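Local atomic coordinates of protein of unknown function VPA0982 (Vibrio parahaemolyticus, PDB entry 2QIP), a protein that is of unknown function but belongs to the NYN family of the PIN-like clan, whose members are generally assigned RNA nuclease activity, so it may cleave RNA. Residues Ile12-Asp17 against Arg111-Ser116; Gln37-Ala42 against Val73-Met78; Lys134-Tyr139 against Cys152-Val157. All coordinates share one frame; numbering follows the deposited sequence.

Interaction 1: Ile12-Asp17 against Arg111-Ser116; sequences IAILVD and RVILVS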
ATOM      1  N   ILE A  12       4.890 -19.925   8.315  1.00 11.65           N
ATOM      2  CA  ILE A  12       5.347 -18.576   8.000  1.00 11.85           C
ATOM      3  C   ILE A  12       5.059 -18.196   6.553  1.00 10.80           C
ATOM      4  O   ILE A  12       4.989 -19.045   5.654  1.00 11.55           O
ATOM      5  CB  ILE A  12       6.854 -18.377   8.290  1.00 12.19           C
ATOM      6  CG1 ILE A  12       7.731 -19.211   7.349  1.00 12.13           C
ATOM      7  CG2 ILE A  12       7.139 -18.667   9.763  1.00 12.00           C
ATOM      8  CD1 ILE A  12       9.231 -18.923   7.497  1.00 11.82           C
ATOM      9  N   ALA A  13       4.875 -16.893   6.356  1.00 10.42           N
ATOM     10  CA  ALA A  13       4.896 -16.295   5.020  1.00 10.78           C
ATOM     11  C   ALA A  13       6.021 -15.291   5.002  1.00 10.91           C
ATOM     12  O   ALA A  13       6.153 -14.526   5.953  1.00 12.54           O
ATOM     13  CB  ALA A  13       3.595 -15.579   4.736  1.00 11.77           C
ATOM     14  N   ILE A  14       6.788 -15.270   3.913  1.00 10.79           N
ATOM     15  CA  ILE A  14       7.877 -14.301   3.786  1.00 10.37           C
ATOM     16  C   ILE A  14       7.538 -13.364   2.628  1.00 10.78           C
ATOM     17  O   ILE A  14       7.129 -13.830   1.565  1.00 11.21           O
ATOM     18  CB  ILE A  14       9.228 -15.004   3.503  1.00 10.69           C
ATOM     19  CG1 ILE A  14       9.593 -15.984   4.623  1.00 12.36           C
ATOM     20  CG2 ILE A  14      10.336 -13.941   3.329  1.00 12.91           C
ATOM     21  CD1 ILE A  14      10.748 -16.893   4.289  1.00 13.99           C
ATOM     22  N   LEU A  15       7.707 -12.058   2.853  1.00  9.93           N
ATOM     23  CA  LEU A  15       7.556 -11.052   1.792  1.00 10.29           C
ATOM     24  C   LEU A  15       8.798 -10.175   1.822  1.00 10.39           C
ATOM     25  O   LEU A  15       9.075  -9.536   2.846  1.00 11.13           O
ATOM     26  CB  LEU A  15       6.323 -10.174   1.999  1.00 10.75           C
ATOM     27  CG  LEU A  15       4.962 -10.877   1.878  1.00 10.54           C
ATOM     28  CD1 LEU A  15       4.514 -11.494   3.217  1.00 11.84           C
ATOM     29  CD2 LEU A  15       3.930  -9.875   1.369  1.00 11.49           C
ATOM     30  N   VAL A  16       9.546 -10.177   0.718  1.00 10.98           N
ATOM     31  CA  VAL A  16      10.758  -9.353   0.608  1.00 11.34           C
ATOM     32  C   VAL A  16      10.564  -8.158  -0.312  1.00 11.80           C
ATOM     33  O   VAL A  16      10.212  -8.314  -1.474  1.00 12.19           O
ATOM     34  CB  VAL A  16      11.970 -10.174   0.107  1.00 12.15           C
ATOM     35  CG1 VAL A  16      13.226  -9.307   0.156  1.00 13.09           C
ATOM     36  CG2 VAL A  16      12.166 -11.429   0.959  1.00 13.45           C
ATOM     37  N   ASP A  17      10.819  -6.974   0.235  1.00 12.12           N
ATOM     38  CA  ASP A  17      10.785  -5.734  -0.535  1.00 13.23           C
ATOM     39  C   ASP A  17      12.204  -5.621  -1.132  1.00 13.27           C
ATOM     40  O   ASP A  17      13.101  -5.009  -0.517  1.00 13.88           O
ATOM     41  CB  ASP A  17      10.472  -4.620   0.468  1.00 13.98           C
ATOM     42  CG  ASP A  17      10.286  -3.248  -0.146  1.00 16.94           C
ATOM     43  OD1 ASP A  17      10.463  -3.040  -1.359  1.00 18.49           O
ATOM     44  OD2 ASP A  17       9.952  -2.342   0.657  1.00 17.75           O
ATOM     45  N   ARG A 111       2.875 -16.534  11.388  1.00 10.55           N
ATOM     46  CA  ARG A 111       3.771 -15.389  11.435  1.00 11.18           C
ATOM     47  C   ARG A 111       4.060 -14.931  10.012  1.00 10.36           C
ATOM     48  O   ARG A 111       4.310 -15.751   9.114  1.00 10.66           O
ATOM     49  CB  ARG A 111       5.086 -15.794  12.115  1.00 11.47           C
ATOM     50  CG  ARG A 111       6.103 -14.640  12.239  1.00 13.45           C
ATOM     51  CD  ARG A 111       7.389 -15.099  12.865  1.00 15.21           C
ATOM     52  NE  ARG A 111       7.158 -15.519  14.239  1.00 15.82           N
ATOM     53  CZ  ARG A 111       7.234 -14.733  15.318  1.00 15.15           C
ATOM     54  NH1 ARG A 111       7.566 -13.446  15.226  1.00 14.41           N
ATOM     55  NH2 ARG A 111       6.959 -15.255  16.524  1.00 18.62           N
ATOM     56  N   VAL A 112       3.975 -13.615   9.823  1.00 10.61           N
ATOM     57  CA  VAL A 112       4.389 -12.964   8.570  1.00 10.20           C
ATOM     58  C   VAL A 112       5.781 -12.389   8.805  1.00 10.81           C
ATOM     59  O   VAL A 112       6.009 -11.663   9.806  1.00 10.98           O
ATOM     60  CB  VAL A 112       3.392 -11.835   8.173  1.00 10.92           C
ATOM     61  CG1 VAL A 112       3.892 -11.078   6.936  1.00 12.62           C
ATOM     62  CG2 VAL A 112       1.998 -12.412   7.928  1.00 11.65           C
ATOM     63  N   ILE A 113       6.706 -12.707   7.893  1.00 10.58           N
ATOM     64  CA  ILE A 113       8.051 -12.129   7.949  1.00 11.67           C
ATOM     65  C   ILE A 113       8.186 -11.123   6.813  1.00 10.97           C
ATOM     66  O   ILE A 113       8.094 -11.496   5.643  1.00 11.21           O
ATOM     67  CB  ILE A 113       9.130 -13.220   7.856  1.00 11.74           C
ATOM     68  CG1 ILE A 113       8.961 -14.250   8.998  1.00 12.96           C
ATOM     69  CG2 ILE A 113      10.531 -12.597   7.825  1.00 12.86           C
ATOM     70  CD1 ILE A 113       9.941 -15.415   8.948  1.00 14.99           C
ATOM     71  N   LEU A 114       8.336  -9.849   7.177  1.00 11.22           N
ATOM     72  CA  LEU A 114       8.426  -8.740   6.225  1.00 10.57           C
ATOM     73  C   LEU A 114       9.858  -8.250   6.203  1.00 11.15           C
ATOM     74  O   LEU A 114      10.396  -7.878   7.243  1.00 11.81           O
ATOM     75  CB  LEU A 114       7.499  -7.596   6.651  1.00 11.66           C
ATOM     76  CG  LEU A 114       7.571  -6.329   5.810  1.00 13.35           C
ATOM     77  CD1 LEU A 114       7.128  -6.548   4.369  1.00 15.23           C
ATOM     78  CD2 LEU A 114       6.722  -5.262   6.497  1.00 15.55           C
ATOM     79  N   VAL A 115      10.478  -8.304   5.025  1.00 11.08           N
ATOM     80  CA  VAL A 115      11.860  -7.852   4.882  1.00 11.43           C
ATOM     81  C   VAL A 115      11.816  -6.491   4.194  1.00 11.98           C
ATOM     82  O   VAL A 115      11.724  -6.396   2.971  1.00 11.70           O
ATOM     83  CB  VAL A 115      12.717  -8.880   4.099  1.00 11.79           C
ATOM     84  CG1 VAL A 115      14.190  -8.491   4.146  1.00 13.19           C
ATOM     85  CG2 VAL A 115      12.562 -10.263   4.712  1.00 13.12           C
ATOM     86  N   SER A 116      11.802  -5.450   5.022  1.00 11.92           N
ATOM     87  CA  SER A 116      11.744  -4.067   4.564  1.00 13.35           C
ATOM     88  C   SER A 116      11.961  -3.181   5.768  1.00 13.87           C
ATOM     89  O   SER A 116      11.519  -3.532   6.877  1.00 14.82           O
ATOM     90  CB  SER A 116      10.365  -3.732   3.985  1.00 13.43           C
ATOM     91  OG  SER A 116      10.329  -2.378   3.532  1.00 14.87           O
TER

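Interaction 2: Gln37-Ala42 against Val73-Met78; sequences QFWYVA and VGFEVM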
ATOM      1  N   GLN A  37      21.637 -17.024   3.006  1.00 11.95           N
ATOM      2  CA  GLN A  37      21.762 -16.994   4.468  1.00 12.15           C
ATOM      3  C   GLN A  37      20.421 -16.628   5.093  1.00 11.96           C
ATOM      4  O   GLN A  37      20.014 -17.229   6.083  1.00 12.77           O
ATOM      5  CB  GLN A  37      22.839 -15.980   4.906  1.00 12.48           C
ATOM      6  CG  GLN A  37      23.271 -16.117   6.376  1.00 13.29           C
ATOM      7  CD  GLN A  37      24.008 -17.428   6.628  1.00 12.80           C
ATOM      8  OE1 GLN A  37      24.420 -18.119   5.681  1.00 14.43           O
ATOM      9  NE2 GLN A  37      24.204 -17.766   7.897  1.00 14.07           N
ATOM     10  N   PHE A  38      19.768 -15.612   4.530  1.00 12.11           N
ATOM     11  CA  PHE A  38      18.457 -15.236   5.037  1.00 12.07           C
ATOM     12  C   PHE A  38      17.482 -16.421   4.978  1.00 11.85           C
ATOM     13  O   PHE A  38      16.801 -16.706   5.959  1.00 12.08           O
ATOM     14  CB  PHE A  38      17.881 -14.025   4.285  1.00 12.55           C
ATOM     15  CG  PHE A  38      16.420 -13.813   4.575  1.00 11.83           C
ATOM     16  CD1 PHE A  38      16.024 -13.226   5.773  1.00 12.39           C
ATOM     17  CD2 PHE A  38      15.460 -14.234   3.672  1.00 13.34           C
ATOM     18  CE1 PHE A  38      14.683 -13.063   6.075  1.00 12.31           C
ATOM     19  CE2 PHE A  38      14.101 -14.093   3.973  1.00 12.64           C
ATOM     20  CZ  PHE A  38      13.719 -13.509   5.178  1.00 13.39           C
ATOM     21  N   TRP A  39      17.372 -17.088   3.820  1.00 12.00           N
ATOM     22  CA  TRP A  39      16.432 -18.227   3.718  1.00 12.27           C
ATOM     23  C   TRP A  39      16.773 -19.287   4.750  1.00 12.60           C
ATOM     24  O   TRP A  39      15.895 -19.813   5.465  1.00 13.28           O
ATOM     25  CB  TRP A  39      16.480 -18.837   2.312  1.00 13.45           C
ATOM     26  CG  TRP A  39      15.487 -19.918   2.122  1.00 13.75           C
ATOM     27  CD1 TRP A  39      15.619 -21.234   2.486  1.00 15.52           C
ATOM     28  CD2 TRP A  39      14.186 -19.794   1.537  1.00 13.06           C
ATOM     29  NE1 TRP A  39      14.476 -21.928   2.173  1.00 16.47           N
ATOM     30  CE2 TRP A  39      13.584 -21.070   1.583  1.00 15.03           C
ATOM     31  CE3 TRP A  39      13.473 -18.727   0.972  1.00 13.37           C
ATOM     32  CZ2 TRP A  39      12.298 -21.303   1.087  1.00 15.13           C
ATOM     33  CZ3 TRP A  39      12.197 -18.965   0.481  1.00 15.25           C
ATOM     34  CH2 TRP A  39      11.627 -20.243   0.542  1.00 15.64           C
ATOM     35  N   TYR A  40      18.061 -19.617   4.816  1.00 12.67           N
ATOM     36  CA  TYR A  40      18.526 -20.624   5.752  1.00 13.18           C
ATOM     37  C   TYR A  40      18.078 -20.330   7.192  1.00 12.74           C
ATOM     38  O   TYR A  40      17.524 -21.196   7.861  1.00 14.08           O
ATOM     39  CB  TYR A  40      20.059 -20.713   5.651  1.00 13.33           C
ATOM     40  CG  TYR A  40      20.790 -21.310   6.843  1.00 13.80           C
ATOM     41  CD1 TYR A  40      20.458 -22.564   7.363  1.00 15.69           C
ATOM     42  CD2 TYR A  40      21.851 -20.611   7.422  1.00 15.05           C
ATOM     43  CE1 TYR A  40      21.148 -23.094   8.457  1.00 16.21           C
ATOM     44  CE2 TYR A  40      22.555 -21.138   8.490  1.00 16.01           C
ATOM     45  CZ  TYR A  40      22.184 -22.363   9.014  1.00 15.25           C
ATOM     46  OH  TYR A  40      22.889 -22.877  10.075  1.00 17.21           O
ATOM     47  N   VAL A  41      18.334 -19.117   7.664  1.00 12.81           N
ATOM     48  CA  VAL A  41      18.024 -18.771   9.035  1.00 12.70           C
ATOM     49  C   VAL A  41      16.517 -18.630   9.258  1.00 12.47           C
ATOM     50  O   VAL A  41      15.964 -19.213  10.218  1.00 13.25           O
ATOM     51  CB  VAL A  41      18.768 -17.500   9.458  1.00 13.35           C
ATOM     52  CG1 VAL A  41      18.358 -17.104  10.853  1.00 14.88           C
ATOM     53  CG2 VAL A  41      20.261 -17.752   9.403  1.00 14.00           C
ATOM     54  N   ALA A  42      15.844 -17.878   8.384  1.00 12.14           N
ATOM     55  CA  ALA A  42      14.445 -17.542   8.625  1.00 12.47           C
ATOM     56  C   ALA A  42      13.532 -18.759   8.587  1.00 13.24           C
ATOM     57  O   ALA A  42      12.491 -18.782   9.246  1.00 14.53           O
ATOM     58  CB  ALA A  42      13.973 -16.510   7.648  1.00 12.92           C
ATOM     59  N   VAL A  73      16.611 -20.127  -4.594  1.00 18.14           N
ATOM     60  CA  VAL A  73      16.614 -20.082  -3.128  1.00 17.93           C
ATOM     61  C   VAL A  73      15.283 -20.590  -2.584  1.00 17.75           C
ATOM     62  O   VAL A  73      15.229 -21.221  -1.514  1.00 18.07           O
ATOM     63  CB  VAL A  73      16.888 -18.646  -2.633  1.00 17.50           C
ATOM     64  CG1 VAL A  73      16.698 -18.555  -1.112  1.00 17.11           C
ATOM     65  CG2 VAL A  73      18.318 -18.229  -3.007  1.00 17.02           C
ATOM     66  N   GLY A  74      14.209 -20.303  -3.315  1.00 17.07           N
ATOM     67  CA  GLY A  74      12.881 -20.756  -2.925  1.00 16.91           C
ATOM     68  C   GLY A  74      11.777 -19.724  -3.072  1.00 16.50           C
ATOM     69  O   GLY A  74      10.618 -20.027  -2.806  1.00 17.48           O
ATOM     70  N   PHE A  75      12.128 -18.503  -3.487  1.00 15.88           N
ATOM     71  CA  PHE A  75      11.108 -17.458  -3.633  1.00 15.28           C
ATOM     72  C   PHE A  75      10.295 -17.581  -4.920  1.00 15.29           C
ATOM     73  O   PHE A  75      10.847 -17.917  -5.977  1.00 17.26           O
ATOM     74  CB  PHE A  75      11.753 -16.075  -3.634  1.00 14.11           C
ATOM     75  CG  PHE A  75      12.406 -15.722  -2.343  1.00 13.80           C
ATOM     76  CD1 PHE A  75      11.645 -15.243  -1.277  1.00 14.22           C
ATOM     77  CD2 PHE A  75      13.784 -15.852  -2.181  1.00 14.12           C
ATOM     78  CE1 PHE A  75      12.242 -14.908  -0.073  1.00 14.63           C
ATOM     79  CE2 PHE A  75      14.395 -15.508  -0.964  1.00 15.15           C
ATOM     80  CZ  PHE A  75      13.608 -15.046   0.090  1.00 15.22           C
ATOM     81  N   GLU A  76       9.005 -17.249  -4.858  1.00 15.00           N
ATOM     82  CA  GLU A  76       8.291 -16.840  -6.072  1.00 15.75           C
ATOM     83  C   GLU A  76       8.669 -15.372  -6.292  1.00 14.40           C
ATOM     84  O   GLU A  76       8.499 -14.547  -5.392  1.00 14.17           O
ATOM     85  CB  GLU A  76       6.771 -16.987  -5.942  1.00 16.26           C
ATOM     86  CG  GLU A  76       6.076 -16.462  -7.208  1.00 19.90           C
ATOM     87  CD  GLU A  76       4.568 -16.675  -7.298  1.00 20.27           C
ATOM     88  OE1 GLU A  76       3.968 -17.301  -6.400  1.00 23.58           O
ATOM     89  OE2 GLU A  76       3.979 -16.204  -8.313  1.00 25.04           O
ATOM     90  N   VAL A  77       9.235 -15.054  -7.456  1.00 13.59           N
ATOM     91  CA  VAL A  77       9.639 -13.698  -7.750  1.00 13.66           C
ATOM     92  C   VAL A  77       8.460 -12.975  -8.382  1.00 13.55           C
ATOM     93  O   VAL A  77       7.927 -13.412  -9.412  1.00 14.55           O
ATOM     94  CB  VAL A  77      10.898 -13.650  -8.638  1.00 13.70           C
ATOM     95  CG1 VAL A  77      11.144 -12.241  -9.139  1.00 14.88           C
ATOM     96  CG2 VAL A  77      12.127 -14.179  -7.854  1.00 14.24           C
HETATM   97  N   MSE A  78       8.040 -11.892  -7.723  1.00 13.67           N
HETATM   98  CA  MSE A  78       6.914 -11.090  -8.172  1.00 13.65           C
HETATM   99  C   MSE A  78       7.475  -9.851  -8.842  1.00 13.46           C
HETATM  100  O   MSE A  78       8.012  -8.976  -8.171  1.00 14.30           O
HETATM  101  CB  MSE A  78       6.041 -10.684  -6.970  1.00 14.69           C
HETATM  102  CG  MSE A  78       5.610 -11.860  -6.094  1.00 18.55           C
HETATM  103 SE   MSE A  78       4.406 -13.050  -7.031  0.75 29.71          SE
HETATM  104  CE  MSE A  78       2.906 -11.813  -7.109  1.00 29.95           C
TER

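Interaction 3: Lys134-Tyr139 against Cys152-Val157; sequences KKVTVY and CADNFV. With EDO (1,2-ethanediol), chain C.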
ATOM      1  N   LYS A 134      -1.940 -12.494  14.247  1.00 10.28           N
ATOM      2  CA  LYS A 134      -0.737 -13.256  13.927  1.00 11.22           C
ATOM      3  C   LYS A 134       0.504 -12.454  14.317  1.00 11.76           C
ATOM      4  O   LYS A 134       0.414 -11.249  14.579  1.00 12.64           O
ATOM      5  CB  LYS A 134      -0.730 -13.653  12.437  1.00 11.24           C
ATOM      6  CG  LYS A 134      -1.999 -14.396  11.971  1.00 12.05           C
ATOM      7  CD  LYS A 134      -2.419 -15.575  12.842  1.00 10.66           C
ATOM      8  CE  LYS A 134      -3.720 -16.241  12.343  1.00 11.05           C
ATOM      9  NZ  LYS A 134      -3.536 -16.995  11.072  1.00 12.01           N
ATOM     10  N   LYS A 135       1.642 -13.152  14.393  1.00 11.75           N
ATOM     11  CA  LYS A 135       2.910 -12.494  14.720  1.00 12.13           C
ATOM     12  C   LYS A 135       3.512 -11.898  13.466  1.00 11.68           C
ATOM     13  O   LYS A 135       3.284 -12.407  12.353  1.00 11.27           O
ATOM     14  CB  LYS A 135       3.909 -13.499  15.303  1.00 13.00           C
ATOM     15  CG  LYS A 135       3.438 -14.180  16.581  1.00 17.00           C
ATOM     16  CD  LYS A 135       3.530 -13.269  17.765  1.00 20.89           C
ATOM     17  CE  LYS A 135       3.141 -14.013  19.052  1.00 23.45           C
ATOM     18  NZ  LYS A 135       3.171 -13.073  20.199  1.00 28.21           N
ATOM     19  N   VAL A 136       4.289 -10.837  13.648  1.00 11.31           N
ATOM     20  CA  VAL A 136       5.028 -10.237  12.553  1.00 12.08           C
ATOM     21  C   VAL A 136       6.469 -10.030  12.976  1.00 11.79           C
ATOM     22  O   VAL A 136       6.745  -9.409  14.037  1.00 11.59           O
ATOM     23  CB  VAL A 136       4.400  -8.892  12.100  1.00 12.74           C
ATOM     24  CG1 VAL A 136       5.159  -8.328  10.893  1.00 14.23           C
ATOM     25  CG2 VAL A 136       2.899  -9.097  11.753  1.00 14.05           C
ATOM     26  N   THR A 137       7.381 -10.571  12.168  1.00 10.78           N
ATOM     27  CA  THR A 137       8.812 -10.256  12.301  1.00 11.10           C
ATOM     28  C   THR A 137       9.215  -9.349  11.148  1.00 11.03           C
ATOM     29  O   THR A 137       8.851  -9.616   9.998  1.00 12.18           O
ATOM     30  CB  THR A 137       9.679 -11.529  12.243  1.00 11.56           C
ATOM     31  OG1 THR A 137       9.334 -12.391  13.335  1.00 12.91           O
ATOM     32  CG2 THR A 137      11.191 -11.210  12.263  1.00 12.96           C
ATOM     33  N   VAL A 138       9.974  -8.296  11.457  1.00 10.70           N
ATOM     34  CA  VAL A 138      10.556  -7.412  10.456  1.00 11.25           C
ATOM     35  C   VAL A 138      12.050  -7.628  10.422  1.00 10.73           C
ATOM     36  O   VAL A 138      12.676  -7.666  11.484  1.00 11.02           O
ATOM     37  CB  VAL A 138      10.231  -5.928  10.761  1.00 11.43           C
ATOM     38  CG1 VAL A 138      11.058  -4.974   9.883  1.00 12.85           C
ATOM     39  CG2 VAL A 138       8.730  -5.668  10.571  1.00 11.45           C
ATOM     40  N   TYR A 139      12.598  -7.792   9.213  1.00 11.04           N
ATOM     41  CA  TYR A 139      14.047  -7.734   8.997  1.00 10.75           C
ATOM     42  C   TYR A 139      14.315  -6.416   8.291  1.00 11.39           C
ATOM     43  O   TYR A 139      13.675  -6.130   7.267  1.00 12.58           O
ATOM     44  CB  TYR A 139      14.524  -8.865   8.075  1.00 11.66           C
ATOM     45  CG  TYR A 139      14.643 -10.223   8.714  1.00 11.25           C
ATOM     46  CD1 TYR A 139      15.897 -10.845   8.839  1.00 14.24           C
ATOM     47  CD2 TYR A 139      13.511 -10.922   9.155  1.00 12.29           C
ATOM     48  CE1 TYR A 139      16.027 -12.111   9.391  1.00 13.68           C
ATOM     49  CE2 TYR A 139      13.634 -12.178   9.719  1.00 12.07           C
ATOM     50  CZ  TYR A 139      14.898 -12.770   9.851  1.00 12.92           C
ATOM     51  OH  TYR A 139      15.012 -14.021  10.418  1.00 14.35           O
ATOM     52  N   CYS A 152       6.379  -1.670  16.255  1.00 14.51           N
ATOM     53  CA  CYS A 152       5.107  -2.336  15.932  1.00 15.30           C
ATOM     54  C   CYS A 152       5.302  -3.857  15.828  1.00 13.83           C
ATOM     55  O   CYS A 152       4.421  -4.619  16.217  1.00 14.48           O
ATOM     56  CB  CYS A 152       4.534  -1.815  14.597  1.00 17.13           C
ATOM     57  SG  CYS A 152       3.786  -0.203  14.706  1.00 22.36           S
ATOM     58  N   ALA A 153       6.414  -4.283  15.223  1.00 13.87           N
ATOM     59  CA  ALA A 153       6.673  -5.697  14.987  1.00 13.23           C
ATOM     60  C   ALA A 153       6.735  -6.468  16.296  1.00 13.28           C
ATOM     61  O   ALA A 153       7.161  -5.926  17.325  1.00 14.14           O
ATOM     62  CB  ALA A 153       8.005  -5.850  14.248  1.00 13.53           C
ATOM     63  N   ASP A 154       6.316  -7.728  16.266  1.00 12.57           N
ATOM     64  CA  ASP A 154       6.542  -8.601  17.403  1.00 13.33           C
ATOM     65  C   ASP A 154       8.021  -8.872  17.653  1.00 13.51           C
ATOM     66  O   ASP A 154       8.449  -8.962  18.801  1.00 15.00           O
ATOM     67  CB  ASP A 154       5.739  -9.888  17.249  1.00 13.07           C
ATOM     68  CG  ASP A 154       4.263  -9.605  17.208  1.00 14.56           C
ATOM     69  OD1 ASP A 154       3.682  -9.336  18.284  1.00 17.81           O
ATOM     70  OD2 ASP A 154       3.699  -9.580  16.105  1.00 14.12           O
ATOM     71  N   ASN A 155       8.791  -9.019  16.578  1.00 13.20           N
ATOM     72  CA  ASN A 155      10.236  -9.240  16.652  1.00 13.51           C
ATOM     73  C   ASN A 155      10.871  -8.472  15.529  1.00 12.44           C
ATOM     74  O   ASN A 155      10.296  -8.344  14.452  1.00 12.39           O
ATOM     75  CB  ASN A 155      10.553 -10.736  16.474  1.00 15.13           C
ATOM     76  CG  ASN A 155      10.017 -11.583  17.614  1.00 18.84           C
ATOM     77  OD1 ASN A 155      10.746 -11.880  18.593  1.00 23.32           O
ATOM     78  ND2 ASN A 155       8.744 -11.965  17.522  1.00 18.08           N
ATOM     79  N   PHE A 156      12.082  -7.990  15.783  1.00 12.86           N
ATOM     80  CA  PHE A 156      12.868  -7.294  14.779  1.00 12.56           C
ATOM     81  C   PHE A 156      14.229  -7.970  14.673  1.00 12.96           C
ATOM     82  O   PHE A 156      14.871  -8.243  15.695  1.00 14.47           O
ATOM     83  CB  PHE A 156      13.055  -5.810  15.125  1.00 12.77           C
ATOM     84  CG  PHE A 156      14.009  -5.089  14.193  1.00 13.62           C
ATOM     85  CD1 PHE A 156      13.650  -4.840  12.872  1.00 13.89           C
ATOM     86  CD2 PHE A 156      15.272  -4.681  14.628  1.00 13.80           C
ATOM     87  CE1 PHE A 156      14.522  -4.199  12.004  1.00 15.41           C
ATOM     88  CE2 PHE A 156      16.165  -4.038  13.739  1.00 15.60           C
ATOM     89  CZ  PHE A 156      15.777  -3.786  12.440  1.00 15.29           C
ATOM     90  N   VAL A 157      14.660  -8.247  13.447  1.00 12.57           N
ATOM     91  CA  VAL A 157      15.977  -8.836  13.229  1.00 12.87           C
ATOM     92  C   VAL A 157      16.778  -7.894  12.333  1.00 12.65           C
ATOM     93  O   VAL A 157      16.319  -7.505  11.241  1.00 12.89           O
ATOM     94  CB  VAL A 157      15.887 -10.228  12.567  1.00 13.72           C
ATOM     95  CG1 VAL A 157      17.311 -10.786  12.302  1.00 13.77           C
ATOM     96  CG2 VAL A 157      15.065 -11.206  13.427  1.00 14.06           C
TER
HETATM   97  C1  EDO C 302      -2.296 -20.561  10.910  1.00 24.84           C
HETATM   98  O1  EDO C 302      -2.305 -19.564  11.934  1.00 18.50           O
HETATM   99  C2  EDO C 302      -3.184 -21.721  11.349  1.00 26.88           C
HETATM  100  O2  EDO C 302      -3.394 -22.526  10.192  1.00 31.50           O
HETATM  101  O   HOH W   1       4.625 -10.548  20.509  1.00 36.26           O

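Interaction 1: Ile12-Asp17 against Arg111-Ser116
Ser116 meets the carboxylate of Asp17 on its anti side: the hydroxyl OG donates to OD2 over 2.9 Å, 17° out of the carboxylate plane. This pair closes the C-terminal end of two parallel neighbours, strands 10-17 and 111-115, in the middle of the six-stranded parallel sheet of a PIN-like domain. Asp17 CG is anti to the backbone N (chi1 -176°), which sets it on the side of Ser116. The serine oxygen also accepts the backbone N-H of Asp118, so it takes part in two bonds. The other flat group, the guanidinium of Arg111, leads away at the opposite end, where NE pairs with Glu10 in a salt bridge and NH1 bonds to Thr137.

Between these polar ends run five backbone hydrogen bonds. Ala13, Leu15 and Asp17 donate to the carbonyls of Arg111, Ile113 and Val115, while Ala13 and Leu15 accept from Ile113 and Val115. The bond from Ile113 N to Ala13 O is short, 2.7 Å, and almost straight at 176°. Branched apolar residues suit this buried place, where both sheet faces lie under helices. Ala13, Leu15, Val112 and Leu114 share one face, and Leu15 also packs on Ile98 and Ala102 of helix 95-105; its CD1 meets Val112 CG1 at 3.8 Å. Ile12, Ile14, Val16, Ile113 and Val115 fill the other face, partly beneath helix 35-42. The carboxyl ends of the strands in this fold are where PIN-domain nucleases generally gather acidic groups, consistent with the position of Asp17. On the Ile12 face, Val16 and Val115 run alongside each other, with Val16 CG2 3.9 Å from Val115 CG2.

Interaction 2: Gln37-Ala42 against Val73-Met78
Val73, the last residue of helix 61-73, presses CG1 against the root of the Trp39 side chain, only 3.4 Å from Trp39 CB. The contact joins helix 35-42 to the turn between helix 61-73 and strand 76-79, that is, to the helix-to-strand link of a beta-alpha-beta crossover in the parallel sheet. The carbonyl of Val73 takes part as well: its O sits 3.4 Å above the indole plane of Trp39, over the ring centre.

Gly74 follows on the same face of the indole. Its CA lies 4.0 Å from the centroid of the six-membered ring of Trp39, near the ring normal, a CH-pi contact. Glycine suits the place twice over. It ends the helix with a positive phi of 137°, and with no side chain it lets the backbone lie directly on the tryptophan. The broad indole, in turn, can span both the helix end and the turn.

At Phe75 the chain reaches inward. CG stands beside the backbone N (chi1 -65°), and the ring offers its face to the edge of Trp39 in a T-shaped stack, the planes at 82° and the centroids 5.1 Å apart. The indole atom nearest that face is CE3, offset toward the rim of the phenyl ring. Phe75 also rests on Ile14 and Val16 of strand 10-17, so this aromatic group bridges helix and sheet, while Trp39 touches Ala51 of strand 46-55. Phe38 completes the cluster, its side chain running at about a right angle to that of Phe75 and the two rings meeting edge to edge, with Phe38 CE2 4.0 Å from Phe75 CZ.

Interaction 3: Lys134-Tyr139 against Cys152-Val157
The side chains of Tyr139 and Val157 extend in the same direction, the valine laid over one face of the tyrosine ring. Val157 CB stands 3.7 Å from the ring centroid, only 12° off the normal, a CH-pi contact. The CG1 branch of Val157 comes still closer to a ring atom, 3.4 Å from Tyr139 CE1. A beta-branched residue suits this spot, since its two methyls spread across the flat ring; Phe38 adds an edge-to-face partner to the same tyrosine.

On the opposite face of the sheet, Val138 stands between two partners. Its CG1 approaches the edge of the Phe156 ring in the ring plane, 4.0 Å from Phe156 CD1, the two side chains crossing at a slant. Its CG2 meets Ala153 CB at 3.8 Å, where a small residue lets the chain turn close by as it leaves helix 147-152.

Where the strands begin, Asp154 takes over a backbone role. Its OD2 accepts the N-H of Val136 over 2.8 Å, on the anti side of the carboxylate and 17° out of its plane, and also accepts from Gln129, which should help fix the group's rotation. Lys135 crosses Asp154 at about a right angle; its NZ stays 4.2 Å from Asp154 OD1, beyond a salt bridge, and a water bridges the two charges. Lys134 turns away from the contact, its NZ bonded to backbone oxygens, among them Val109 O, and to an ethanediol probably left from crystallisation.

Main-chain bonds complete the pairing: Asn155 N to Val136 O, Val138 N to Asn155 O and Val157 N to Val138 O. Parallel strands 135-140 and 155-158 linked through helix 147-152 make a beta-alpha-beta unit, here forming one margin of the PIN-like sheet.

In the fold
All three contacts reach one parallel sheet. Interaction 1 lies in its buried middle, its centre about 4 Å from the centre of the chain, and is built mainly of backbone pairing and aliphatic side chains, with a polar pair at one end. Interaction 3 extends the sheet from strand 111-115 to its margin, where charges, a bridging water and exposed residues enter; Leu114 N to Thr137 O, 2.9 Å, is a probable hydrogen bond between the two. Interaction 2 pairs no strands: it is an aromatic helix-to-turn contact, partly buried, on the sheet face that carries Ile14 and Val16. Phe38 ties the contacts together, its CZ 3.5 Å from Val115 CG2 and its CE1 3.7 Å from Tyr139 CE1.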